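Local coordinates for 3-oxoacyl-[acyl-carrier-protein] synthase, mitochondrial (PDB 2IX4), which catalyses the condensation steps of mitochondrial fatty acid synthesis, adding two carbons from malonyl-ACP to a growing acyl chain, at residues A[35-40]-A[51-57]; A[57-61]-A[224-229]; A[214-218]-A[245-249]. All coordinates share one frame. Numbering follows the deposited sequence.

Interaction 1 of 3, residues A[35-40]-A[51-57]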
# COMPACT_ATOMS: atom_id res chain seq x y z
N LEU A 35 28.65 -6.94 -3.80
CA LEU A 35 27.92 -6.92 -5.07
C LEU A 35 28.78 -7.41 -6.23
O LEU A 35 29.99 -7.19 -6.26
CB LEU A 35 27.43 -5.50 -5.39
CG LEU A 35 26.15 -4.91 -4.81
CD1 LEU A 35 25.86 -3.59 -5.50
CD2 LEU A 35 24.96 -5.85 -4.97
N THR A 36 28.13 -8.07 -7.19
CA THR A 36 28.75 -8.42 -8.47
C THR A 36 27.92 -7.80 -9.60
O THR A 36 26.89 -7.18 -9.33
CB THR A 36 28.83 -9.94 -8.68
OG1 THR A 36 27.51 -10.47 -8.84
CG2 THR A 36 29.52 -10.63 -7.51
N LEU A 37 28.37 -7.97 -10.84
CA LEU A 37 27.64 -7.47 -12.01
C LEU A 37 26.26 -8.12 -12.17
O LEU A 37 25.31 -7.46 -12.58
CB LEU A 37 28.46 -7.64 -13.30
CG LEU A 37 29.72 -6.79 -13.49
CD1 LEU A 37 30.37 -7.12 -14.82
CD2 LEU A 37 29.41 -5.30 -13.41
N ASP A 38 26.18 -9.41 -11.85
CA ASP A 38 24.92 -10.16 -11.93
C ASP A 38 23.84 -9.61 -11.00
O ASP A 38 22.65 -9.72 -11.28
CB ASP A 38 25.16 -11.64 -11.61
CG ASP A 38 25.90 -12.37 -12.72
OD1 ASP A 38 26.68 -13.30 -12.41
OD2 ASP A 38 25.72 -12.03 -13.91
N ASP A 39 24.28 -9.01 -9.90
CA ASP A 39 23.37 -8.49 -8.88
C ASP A 39 22.63 -7.21 -9.31
O ASP A 39 21.65 -6.81 -8.67
CB ASP A 39 24.13 -8.24 -7.57
CG ASP A 39 24.79 -9.51 -7.03
OD1 ASP A 39 24.23 -10.61 -7.23
OD2 ASP A 39 25.86 -9.39 -6.40
N LEU A 40 23.09 -6.60 -10.40
CA LEU A 40 22.47 -5.38 -10.93
C LEU A 40 21.10 -5.64 -11.56
O LEU A 40 20.31 -4.70 -11.74
CB LEU A 40 23.39 -4.73 -11.98
CG LEU A 40 24.81 -4.29 -11.59
CD1 LEU A 40 25.63 -4.03 -12.84
CD2 LEU A 40 24.79 -3.06 -10.70
N LEU A 51 29.21 -2.70 -16.52
CA LEU A 51 30.46 -2.29 -15.89
C LEU A 51 30.42 -0.83 -15.44
O LEU A 51 30.76 -0.53 -14.29
CB LEU A 51 31.66 -2.53 -16.82
CG LEU A 51 32.15 -3.97 -17.02
CD1 LEU A 51 33.05 -4.07 -18.25
CD2 LEU A 51 32.88 -4.51 -15.79
N TYR A 52 29.99 0.06 -16.33
CA TYR A 52 29.84 1.47 -15.99
C TYR A 52 28.90 1.66 -14.79
O TYR A 52 29.21 2.42 -13.87
CB TYR A 52 29.32 2.30 -17.17
CG TYR A 52 28.66 3.59 -16.72
CD1 TYR A 52 29.41 4.74 -16.50
CD2 TYR A 52 27.28 3.65 -16.48
CE1 TYR A 52 28.81 5.92 -16.07
CE2 TYR A 52 26.67 4.81 -16.04
CZ TYR A 52 27.44 5.95 -15.84
OH TYR A 52 26.83 7.10 -15.41
N THR A 53 27.75 0.99 -14.83
CA THR A 53 26.73 1.16 -13.81
C THR A 53 27.23 0.72 -12.43
O THR A 53 27.04 1.44 -11.45
CB THR A 53 25.42 0.41 -14.18
OG1 THR A 53 24.95 0.88 -15.45
CG2 THR A 53 24.34 0.66 -13.14
N PHE A 54 27.87 -0.45 -12.38
CA PHE A 54 28.46 -0.97 -11.15
C PHE A 54 29.38 0.06 -10.47
O PHE A 54 29.31 0.27 -9.26
CB PHE A 54 29.23 -2.26 -11.42
CG PHE A 54 29.69 -2.98 -10.18
CD1 PHE A 54 28.82 -3.83 -9.49
CD2 PHE A 54 30.98 -2.80 -9.68
CE1 PHE A 54 29.24 -4.49 -8.33
CE2 PHE A 54 31.40 -3.45 -8.53
CZ PHE A 54 30.53 -4.30 -7.85
N ASP A 55 30.23 0.69 -11.28
CA ASP A 55 31.18 1.69 -10.80
C ASP A 55 30.51 2.93 -10.21
O ASP A 55 31.14 3.66 -9.44
CB ASP A 55 32.13 2.08 -11.93
CG ASP A 55 33.24 1.07 -12.14
OD1 ASP A 55 33.29 0.05 -11.42
OD2 ASP A 55 34.08 1.29 -13.04
N GLN A 56 29.25 3.17 -10.55
CA GLN A 56 28.53 4.35 -10.05
C GLN A 56 27.91 4.13 -8.68
O GLN A 56 27.39 5.06 -8.06
CB GLN A 56 27.46 4.83 -11.04
CG GLN A 56 27.96 5.06 -12.47
CD GLN A 56 29.34 5.69 -12.54
OE1 GLN A 56 29.54 6.82 -12.10
NE2 GLN A 56 30.29 4.95 -13.10
N LEU A 57 27.96 2.88 -8.20
CA LEU A 57 27.35 2.51 -6.94
C LEU A 57 28.30 2.71 -5.76
O LEU A 57 29.33 2.05 -5.65
CB LEU A 57 26.87 1.05 -6.99
CG LEU A 57 25.94 0.64 -8.14
CD1 LEU A 57 25.60 -0.84 -8.01
CD2 LEU A 57 24.67 1.48 -8.19

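Interaction 2 of 3, residues A[57-61]-A[224-229]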
# COMPACT_ATOMS: atom_id res chain seq x y z
N LEU A 57 27.96 2.88 -8.20
CA LEU A 57 27.35 2.51 -6.94
C LEU A 57 28.30 2.71 -5.76
O LEU A 57 29.33 2.05 -5.65
CB LEU A 57 26.87 1.05 -6.99
CG LEU A 57 25.94 0.64 -8.14
CD1 LEU A 57 25.60 -0.84 -8.01
CD2 LEU A 57 24.67 1.48 -8.19
N SER A 58 27.93 3.65 -4.88
CA SER A 58 28.68 3.92 -3.66
C SER A 58 28.67 2.71 -2.73
O SER A 58 29.69 2.35 -2.15
CB SER A 58 28.10 5.14 -2.95
OG SER A 58 28.33 6.32 -3.71
N SER A 59 27.50 2.10 -2.60
CA SER A 59 27.33 0.92 -1.76
C SER A 59 27.44 -0.34 -2.61
O SER A 59 26.66 -0.52 -3.55
CB SER A 59 25.97 0.96 -1.08
OG SER A 59 25.81 -0.11 -0.17
N LYS A 60 28.40 -1.19 -2.29
CA LYS A 60 28.65 -2.42 -3.05
C LYS A 60 28.50 -3.67 -2.19
O LYS A 60 29.22 -4.66 -2.36
CB LYS A 60 30.04 -2.37 -3.72
CG LYS A 60 30.20 -1.25 -4.76
CD LYS A 60 31.55 -1.33 -5.44
CE LYS A 60 31.73 -0.24 -6.48
NZ LYS A 60 32.00 1.11 -5.88
N VAL A 61 27.56 -3.60 -1.25
CA VAL A 61 27.22 -4.72 -0.36
C VAL A 61 25.71 -4.89 -0.29
O VAL A 61 24.96 -3.92 -0.41
CB VAL A 61 27.81 -4.56 1.08
CG1 VAL A 61 29.34 -4.60 1.06
CG2 VAL A 61 27.32 -3.27 1.76
N LEU A 224 22.76 4.40 2.41
CA LEU A 224 23.46 3.12 2.39
C LEU A 224 24.89 3.15 2.93
O LEU A 224 25.58 4.17 2.85
CB LEU A 224 23.47 2.53 0.97
CG LEU A 224 22.14 2.21 0.28
CD1 LEU A 224 22.37 1.46 -1.03
CD2 LEU A 224 21.21 1.41 1.18
N SER A 225 25.32 2.01 3.48
CA SER A 225 26.70 1.80 3.91
C SER A 225 27.64 1.79 2.71
O SER A 225 27.35 1.14 1.70
CB SER A 225 26.79 0.46 4.65
OG SER A 225 28.12 0.14 4.98
N THR A 226 28.77 2.49 2.81
CA THR A 226 29.72 2.60 1.70
C THR A 226 31.18 2.26 2.05
O THR A 226 31.94 1.82 1.18
CB THR A 226 29.71 4.01 1.04
OG1 THR A 226 30.30 4.97 1.92
CG2 THR A 226 28.28 4.44 0.69
N LYS A 227 31.57 2.45 3.31
CA LYS A 227 32.98 2.32 3.70
C LYS A 227 33.43 0.90 4.10
O LYS A 227 34.60 0.69 4.42
CB LYS A 227 33.33 3.33 4.81
CG LYS A 227 32.86 2.96 6.21
CD LYS A 227 32.83 4.21 7.09
CE LYS A 227 32.74 3.87 8.56
NZ LYS A 227 34.09 3.71 9.17
N PHE A 228 32.50 -0.05 4.06
CA PHE A 228 32.82 -1.44 4.39
C PHE A 228 32.69 -2.38 3.18
O PHE A 228 32.42 -3.57 3.35
CB PHE A 228 31.92 -1.95 5.53
CG PHE A 228 32.07 -1.18 6.81
CD1 PHE A 228 31.05 -0.33 7.25
CD2 PHE A 228 33.22 -1.30 7.59
CE1 PHE A 228 31.18 0.39 8.44
CE2 PHE A 228 33.36 -0.59 8.78
CZ PHE A 228 32.34 0.26 9.21
N ASN A 229 32.89 -1.84 1.98
CA ASN A 229 32.75 -2.63 0.75
C ASN A 229 33.74 -3.79 0.63
O ASN A 229 33.44 -4.81 0.00
CB ASN A 229 32.80 -1.72 -0.49
CG ASN A 229 31.54 -0.86 -0.65
OD1 ASN A 229 30.49 -1.16 -0.08
ND2 ASN A 229 31.66 0.20 -1.43
O HOH W 1 31.92 -4.99 -2.45
O HOH W 2 34.01 0.93 -3.39

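Interaction 3 of 3, residues A[214-218]-A[245-249]. With 6NA (hexanoic acid), chain C.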
# COMPACT_ATOMS: atom_id res chain seq x y z
N SER A 214 17.81 0.74 -7.73
CA SER A 214 17.49 0.73 -6.30
C SER A 214 18.70 1.08 -5.45
O SER A 214 18.62 1.94 -4.57
CB SER A 214 16.95 -0.64 -5.87
OG SER A 214 15.72 -0.92 -6.52
N VAL A 215 19.82 0.41 -5.73
CA VAL A 215 21.09 0.68 -5.05
C VAL A 215 21.54 2.12 -5.30
O VAL A 215 21.88 2.83 -4.36
CB VAL A 215 22.19 -0.34 -5.44
CG1 VAL A 215 23.51 0.00 -4.77
CG2 VAL A 215 21.78 -1.76 -5.04
N ALA A 216 21.53 2.54 -6.57
CA ALA A 216 21.91 3.91 -6.94
C ALA A 216 21.00 4.96 -6.31
O ALA A 216 21.46 6.03 -5.91
CB ALA A 216 21.93 4.07 -8.45
N GLY A 217 19.71 4.64 -6.23
CA GLY A 217 18.71 5.54 -5.64
C GLY A 217 18.93 5.74 -4.16
O GLY A 217 18.98 6.88 -3.69
N PHE A 218 19.05 4.65 -3.41
CA PHE A 218 19.33 4.72 -1.98
C PHE A 218 20.71 5.29 -1.65
O PHE A 218 20.89 5.92 -0.60
CB PHE A 218 19.14 3.35 -1.31
CG PHE A 218 17.71 3.00 -1.03
CD1 PHE A 218 16.97 3.68 -0.06
CD2 PHE A 218 17.09 1.96 -1.73
CE1 PHE A 218 15.65 3.34 0.20
CE2 PHE A 218 15.77 1.62 -1.48
CZ PHE A 218 15.04 2.31 -0.51
N GLY A 245 25.25 3.73 7.45
CA GLY A 245 24.08 3.55 6.59
C GLY A 245 23.68 2.09 6.55
O GLY A 245 24.47 1.22 6.93
N PHE A 246 22.47 1.80 6.09
CA PHE A 246 22.01 0.41 6.05
C PHE A 246 22.49 -0.35 4.81
O PHE A 246 23.01 0.23 3.86
CB PHE A 246 20.49 0.28 6.28
CG PHE A 246 19.63 0.83 5.18
CD1 PHE A 246 19.31 0.05 4.07
CD2 PHE A 246 19.09 2.11 5.29
CE1 PHE A 246 18.48 0.55 3.06
CE2 PHE A 246 18.26 2.61 4.29
CZ PHE A 246 17.96 1.84 3.17
N VAL A 247 22.33 -1.67 4.86
CA VAL A 247 22.68 -2.55 3.76
C VAL A 247 21.37 -3.13 3.27
O VAL A 247 20.63 -3.74 4.05
CB VAL A 247 23.63 -3.68 4.23
CG1 VAL A 247 23.92 -4.65 3.10
CG2 VAL A 247 24.93 -3.09 4.77
N ILE A 248 21.06 -2.92 1.99
CA ILE A 248 19.82 -3.40 1.38
C ILE A 248 19.79 -4.92 1.42
O ILE A 248 20.77 -5.58 1.07
CB ILE A 248 19.62 -2.90 -0.08
CG1 ILE A 248 19.54 -1.37 -0.13
CG2 ILE A 248 18.34 -3.46 -0.69
CD1 ILE A 248 19.41 -0.80 -1.54
N GLY A 249 18.67 -5.47 1.88
CA GLY A 249 18.44 -6.91 1.87
C GLY A 249 17.17 -7.23 1.12
O GLY A 249 16.48 -6.33 0.66
CA 6NA C . 13.06 3.12 2.85
C 6NA C . 12.34 2.61 4.08
O 6NA C . 11.63 3.36 4.73
CB 6NA C . 12.09 3.11 1.67
CG 6NA C . 12.03 1.74 1.01
CD 6NA C . 10.60 1.32 0.74
C6 6NA C . 10.42 -0.17 0.95

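Interaction 1 of 3, residues A[35-40]-A[51-57]
L51 opens the second segment, on the helix 47-55. Its CA-CB bond points away from 35-40, but the side chain curls back. CD2 of L51 reaches CD1 of L37 at 3.7 Å, on the exposed margin of the contact. Y52 faces the other way, and its OH is hydrogen-bonded to the backbone N of L142 of the second subunit. T53 contributes little here: its CG2 is 4.5 Å from CD2 of L40, and its OG1 bonds back to the carbonyl of T49 within the helix. F54 is the centre of the contact and the residue most covered by it. CB of F54 lies 3.6 Å from CD2 of L37, and CE1 of F54 lies 3.6 Å from CB of L35. The carbonyl O of L35 approaches the ring edge, 3.3 Å from CZ of F54.

This is packing within the N-terminal ketoacyl-synthase region of the thiolase-like fold, away from the active site. Strand 32-34, which pairs antiparallel with strand 61-63, runs into the turn that tightens into the 3-10 segment 38-40. OD2 of D39 accepts a hydrogen bond from N of T36 at 2.7 Å and also forms a salt bridge with R33.

Past the helix, L57 turns its side chain inward. CD1 of L57 lies 3.7 Å from CD1 of L35 and 3.6 Å from CD2 of L40. The same leucine also touches V215 and A216 of helix 212-220.

Interaction 2 of 3, residues A[57-61]-A[224-229]
Two irregular loops, far apart in sequence within the N-terminal ketoacyl-synthase region, are joined mainly by polar contacts, and N229 does most of the work. With chi1 of N229 at -71° (m) and chi2 at -20°, ND2 of N229 donates to O of S58, and OD1 of N229 accepts from N of K60, both at 3.0 Å. One side-chain amide thus bonds to backbone groups on both sides of S59. S59 itself takes the t rotamer, and OG of S59 donates to O of S225 at 2.7 Å. The p rotamer of T226 places its CG2 3.7 Å from CB of S58. In K60, chi2 and chi3 are t and chi4 turns to 76° (p), and NZ of K60 bonds to O of L57 at 2.8 Å. One water links NZ of K60 to ND2 of N229, and another links the carbonyl oxygens of both residues.

D244 hydrogen-bonds to OG of S225 and to the backbone N of T226 and K227. The L224 side chain is about 7 Å from that of H359, a predicted active-site residue. The paired loops lie beside helix 212-220, with S59 and L224 touching its S219. The first loop leads into strand 61-63, which pairs with strand 32-34.

Interaction 3 of 3, residues A[214-218]-A[245-249]
I248, F218 and F246 supply most of the buried surface. I248 has the largest share. Its side chain points from the loop toward helix 212-220, and CD1 is the tip that makes the contacts. CD1 of I248 lies 3.6 Å from CD2 of F218, and 4.3 Å from CG2 of V215. CD1 of I248 also comes within 4.2 Å of O of S214, one helical turn before F218.

F218 points toward the loop and meets F246 in a T-shaped pair. The edge of F246 is directed at the face of F218. The centroids are 5.7 Å apart, the planes stand at 71°, and CZ of F246 comes 3.8 Å from CD1 of F218. F218 also lines the acyl pocket: its CZ is 3.4 Å from CG of the bound hexanoic acid, which meets the edge of the ring. I150 of the second subunit also packs on F218, so this part of the pocket lies close to the dimer interface.

F246 has a second aromatic partner, with its ring edge-to-face with that of H359, a predicted active-site residue. The backbone of V247 is hydrogen-bonded to H359 as well.

Between the two segments the contact is made by apolar and aromatic groups. The apolar ring of F218 is consistent with a wall for a saturated acyl chain, and the aromatic pair connects that wall to the predicted catalytic histidine.

The three contacts lie on one side of the chain's centre and run inward from the edge of the fold to the acyl pocket. L57 lies in a segment of both interactions 1 and 2 but makes its cross-segment contacts in interaction 1. N of L35 and O of K60, 2.7 Å apart, probably hydrogen-bond between interactions 1 and 2. The centres of interactions 2 and 3 are about 8 Å apart, and N of S225 probably bonds to O of F246 at 2.9 Å. By nearest atoms, the L224 side chain is about 8 Å from the bound hexanoic acid, and the F246 side chain about 3 Å from that of H359. Interaction 1 lies away from the pocket and the predicted active site.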